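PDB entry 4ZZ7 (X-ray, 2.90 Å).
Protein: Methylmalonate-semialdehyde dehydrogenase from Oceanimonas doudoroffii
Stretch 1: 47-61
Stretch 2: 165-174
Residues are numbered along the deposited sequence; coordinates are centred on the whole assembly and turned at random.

Stretch 1 (47-61) QAISAAQHAFPTWRN
Stretch 2 (165-174) AIVCGNCFVL

Residues 47-60 are helical, kinked where the N atoms of Pro 57 and Thr 58 lack bonds to the preceding turn. Residues 165-167 end a helix, and 171-174 form a strand. This first helix runs nearly antiparallel to the strand, at 162°, with axes 7.7 Å apart at closest. In register, Ile 49 CA lies 6.7 Å from Val 173 CA, Ala 52 CA lies 5.2 Å from Cys 171 CA, and Arg 60 CA lies 4.5 Å from Gly 169 CA.

One hydrogen bond crosses: Trp 59 NE1 donates to Ile 166 O (3.0 Å, 149°), which lies at the indole edge. Trp 59 is t, chi2 -113°. Ile 166 O also accepts from Gly 169 N (2.8 Å).

Along the strand, apolar packing follows the alternation of side chains. Cys 171 (m) and Val 173 (t) point toward the helix; Phe 172 points away. The approach is close at Ala 52: its CB lies 3.7 Å from Cys 171 CB and 4.2 Å from Val 173 CG2. Trp 59 CZ2 meets Ile 166 CG2 (m, t) at 3.5 Å.

Cys 171 SG sits 3.8 Å from Phe 56 CB.

Gly 169 closes a Schellman motif at phi/psi 98/10, where a CB would jam against the preceding carbonyl. Its O lies 3.2 Å from Phe 56 CE1, at the ring edge (t, chi2 64°). Asn 170 (m) points away; its ND2 donates to Ala 165 O (2.9 Å).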

# COMPACT_ATOMS: atom_id res chain seq x y z
N GLN A 47 -25.99 -12.60 27.37
CA GLN A 47 -25.76 -13.98 26.89
C GLN A 47 -25.06 -13.98 25.53
O GLN A 47 -24.13 -14.75 25.32
CB GLN A 47 -27.08 -14.78 26.79
CG GLN A 47 -27.76 -15.08 28.12
CD GLN A 47 -29.11 -15.81 27.97
OE1 GLN A 47 -29.45 -16.33 26.90
NE2 GLN A 47 -29.87 -15.84 29.05
N ALA A 48 -25.52 -13.12 24.61
CA ALA A 48 -24.94 -13.02 23.25
C ALA A 48 -23.47 -12.56 23.30
O ALA A 48 -22.59 -13.17 22.69
CB ALA A 48 -25.77 -12.10 22.36
N ILE A 49 -23.22 -11.51 24.06
CA ILE A 49 -21.86 -11.04 24.32
C ILE A 49 -20.98 -12.13 24.94
O ILE A 49 -19.80 -12.24 24.60
CB ILE A 49 -21.87 -9.80 25.25
CG1 ILE A 49 -22.59 -8.62 24.59
CG2 ILE A 49 -20.46 -9.37 25.60
CD1 ILE A 49 -23.07 -7.56 25.57
N SER A 50 -21.54 -12.94 25.86
CA SER A 50 -20.81 -14.07 26.49
C SER A 50 -20.50 -15.20 25.51
O SER A 50 -19.43 -15.80 25.59
CB SER A 50 -21.58 -14.65 27.65
OG SER A 50 -21.67 -13.70 28.67
N ALA A 51 -21.44 -15.47 24.60
CA ALA A 51 -21.21 -16.40 23.49
C ALA A 51 -20.10 -15.91 22.57
O ALA A 51 -19.25 -16.70 22.14
CB ALA A 51 -22.48 -16.57 22.68
N ALA A 52 -20.13 -14.60 22.27
CA ALA A 52 -19.12 -13.96 21.45
C ALA A 52 -17.76 -14.09 22.12
O ALA A 52 -16.84 -14.68 21.56
CB ALA A 52 -19.47 -12.50 21.21
N GLN A 53 -17.66 -13.58 23.34
CA GLN A 53 -16.41 -13.61 24.09
C GLN A 53 -15.87 -15.02 24.25
O GLN A 53 -14.67 -15.24 24.17
CB GLN A 53 -16.61 -13.00 25.47
CG GLN A 53 -15.33 -12.76 26.26
CD GLN A 53 -14.38 -11.74 25.62
OE1 GLN A 53 -14.78 -10.62 25.29
NE2 GLN A 53 -13.13 -12.12 25.44
N HIS A 54 -16.74 -15.99 24.47
CA HIS A 54 -16.29 -17.37 24.60
C HIS A 54 -15.67 -17.87 23.30
O HIS A 54 -14.62 -18.48 23.35
CB HIS A 54 -17.44 -18.26 25.03
CG HIS A 54 -17.05 -19.69 25.29
ND1 HIS A 54 -16.26 -20.06 26.36
CD2 HIS A 54 -17.38 -20.84 24.65
CE1 HIS A 54 -16.10 -21.37 26.36
NE2 HIS A 54 -16.77 -21.87 25.33
N ALA A 55 -16.31 -17.61 22.16
CA ALA A 55 -15.82 -18.10 20.85
C ALA A 55 -14.58 -17.37 20.29
O ALA A 55 -13.87 -17.91 19.44
CB ALA A 55 -16.95 -18.04 19.82
N PHE A 56 -14.34 -16.15 20.78
CA PHE A 56 -13.26 -15.27 20.31
C PHE A 56 -11.84 -15.84 20.33
O PHE A 56 -11.18 -15.76 19.31
CB PHE A 56 -13.30 -13.93 21.07
CG PHE A 56 -12.16 -13.00 20.73
CD1 PHE A 56 -12.02 -12.51 19.45
CD2 PHE A 56 -11.23 -12.64 21.68
CE1 PHE A 56 -10.98 -11.68 19.13
CE2 PHE A 56 -10.19 -11.80 21.36
CZ PHE A 56 -10.07 -11.32 20.09
N PRO A 57 -11.34 -16.39 21.47
CA PRO A 57 -9.95 -16.86 21.52
C PRO A 57 -9.52 -17.78 20.38
O PRO A 57 -8.47 -17.55 19.76
CB PRO A 57 -9.88 -17.61 22.84
CG PRO A 57 -10.88 -16.93 23.69
CD PRO A 57 -12.00 -16.55 22.78
N THR A 58 -10.32 -18.79 20.09
CA THR A 58 -9.94 -19.71 19.02
C THR A 58 -10.11 -19.02 17.68
O THR A 58 -9.27 -19.19 16.80
CB THR A 58 -10.69 -21.06 19.07
OG1 THR A 58 -12.10 -20.84 19.12
CG2 THR A 58 -10.27 -21.82 20.30
N TRP A 59 -11.15 -18.19 17.55
CA TRP A 59 -11.41 -17.51 16.27
C TRP A 59 -10.31 -16.48 15.92
O TRP A 59 -9.85 -16.38 14.78
CB TRP A 59 -12.81 -16.90 16.27
CG TRP A 59 -13.22 -16.32 14.94
CD1 TRP A 59 -13.42 -15.00 14.65
CD2 TRP A 59 -13.42 -17.04 13.72
NE1 TRP A 59 -13.75 -14.85 13.34
CE2 TRP A 59 -13.76 -16.09 12.73
CE3 TRP A 59 -13.35 -18.40 13.36
CZ2 TRP A 59 -14.04 -16.45 11.40
CZ3 TRP A 59 -13.62 -18.75 12.05
CH2 TRP A 59 -13.98 -17.78 11.09
N ARG A 60 -9.87 -15.75 16.93
CA ARG A 60 -8.71 -14.87 16.82
C ARG A 60 -7.51 -15.58 16.24
O ARG A 60 -6.82 -15.03 15.40
CB ARG A 60 -8.35 -14.31 18.22
CG ARG A 60 -7.12 -13.41 18.31
CD ARG A 60 -6.61 -13.24 19.74
NE ARG A 60 -5.14 -13.39 19.79
CZ ARG A 60 -4.24 -12.39 19.79
NH1 ARG A 60 -4.58 -11.09 19.75
NH2 ARG A 60 -2.96 -12.71 19.82
N ASN A 61 -7.23 -16.78 16.71
CA ASN A 61 -6.02 -17.47 16.28
C ASN A 61 -6.24 -18.32 15.04
O ASN A 61 -5.29 -18.95 14.55
CB ASN A 61 -5.42 -18.33 17.42
CG ASN A 61 -4.68 -17.50 18.48
OD1 ASN A 61 -4.30 -16.32 18.31
ND2 ASN A 61 -4.46 -18.14 19.59
N ALA A 165 -15.77 -7.62 9.89
CA ALA A 165 -15.40 -7.71 11.29
C ALA A 165 -15.01 -9.14 11.65
O ALA A 165 -13.99 -9.36 12.31
CB ALA A 165 -16.54 -7.22 12.16
N ILE A 166 -15.81 -10.09 11.18
CA ILE A 166 -15.59 -11.50 11.51
C ILE A 166 -14.31 -11.99 10.86
O ILE A 166 -13.43 -12.55 11.52
CB ILE A 166 -16.79 -12.37 11.09
CG1 ILE A 166 -17.94 -12.14 12.07
CG2 ILE A 166 -16.42 -13.84 11.09
CD1 ILE A 166 -19.29 -12.63 11.59
N VAL A 167 -14.17 -11.75 9.58
CA VAL A 167 -13.00 -12.22 8.85
C VAL A 167 -11.72 -11.59 9.43
O VAL A 167 -10.66 -12.20 9.34
CB VAL A 167 -13.15 -11.95 7.34
CG1 VAL A 167 -12.58 -10.59 6.93
CG2 VAL A 167 -12.50 -13.06 6.55
N CYS A 168 -11.83 -10.39 10.01
CA CYS A 168 -10.72 -9.77 10.76
C CYS A 168 -10.34 -10.40 12.17
O CYS A 168 -9.45 -9.87 12.89
CB CYS A 168 -10.99 -8.29 10.90
SG CYS A 168 -10.77 -7.41 9.35
N GLY A 169 -11.01 -11.49 12.55
CA GLY A 169 -10.71 -12.22 13.77
C GLY A 169 -11.60 -11.89 14.95
O GLY A 169 -11.30 -12.32 16.05
N ASN A 170 -12.69 -11.14 14.74
CA ASN A 170 -13.59 -10.76 15.84
C ASN A 170 -14.81 -11.67 15.97
O ASN A 170 -15.13 -12.47 15.09
CB ASN A 170 -14.11 -9.34 15.62
CG ASN A 170 -13.02 -8.32 15.54
OD1 ASN A 170 -12.31 -8.09 16.52
ND2 ASN A 170 -12.88 -7.67 14.39
N CYS A 171 -15.52 -11.53 17.07
CA CYS A 171 -16.87 -12.03 17.15
C CYS A 171 -17.81 -10.84 17.15
O CYS A 171 -17.41 -9.74 17.49
CB CYS A 171 -17.04 -12.86 18.41
SG CYS A 171 -15.99 -14.34 18.41
N PHE A 172 -19.06 -11.06 16.76
CA PHE A 172 -19.98 -9.97 16.43
C PHE A 172 -21.30 -10.17 17.11
O PHE A 172 -21.81 -11.30 17.13
CB PHE A 172 -20.25 -9.95 14.92
CG PHE A 172 -20.68 -8.63 14.41
CD1 PHE A 172 -21.99 -8.28 14.40
CD2 PHE A 172 -19.73 -7.72 13.98
CE1 PHE A 172 -22.36 -7.02 13.94
CE2 PHE A 172 -20.09 -6.48 13.52
CZ PHE A 172 -21.41 -6.12 13.50
N VAL A 173 -21.87 -9.07 17.62
CA VAL A 173 -23.26 -9.04 18.08
C VAL A 173 -23.99 -7.94 17.35
O VAL A 173 -23.60 -6.77 17.44
CB VAL A 173 -23.36 -8.77 19.58
CG1 VAL A 173 -24.81 -8.79 20.04
CG2 VAL A 173 -22.53 -9.81 20.33
N LEU A 174 -25.04 -8.34 16.62
CA LEU A 174 -25.78 -7.46 15.73
C LEU A 174 -27.18 -7.15 16.28
O LEU A 174 -27.96 -8.06 16.57
CB LEU A 174 -25.90 -8.10 14.34
CG LEU A 174 -26.71 -7.29 13.33
CD1 LEU A 174 -25.96 -6.03 12.95
CD2 LEU A 174 -27.05 -8.13 12.12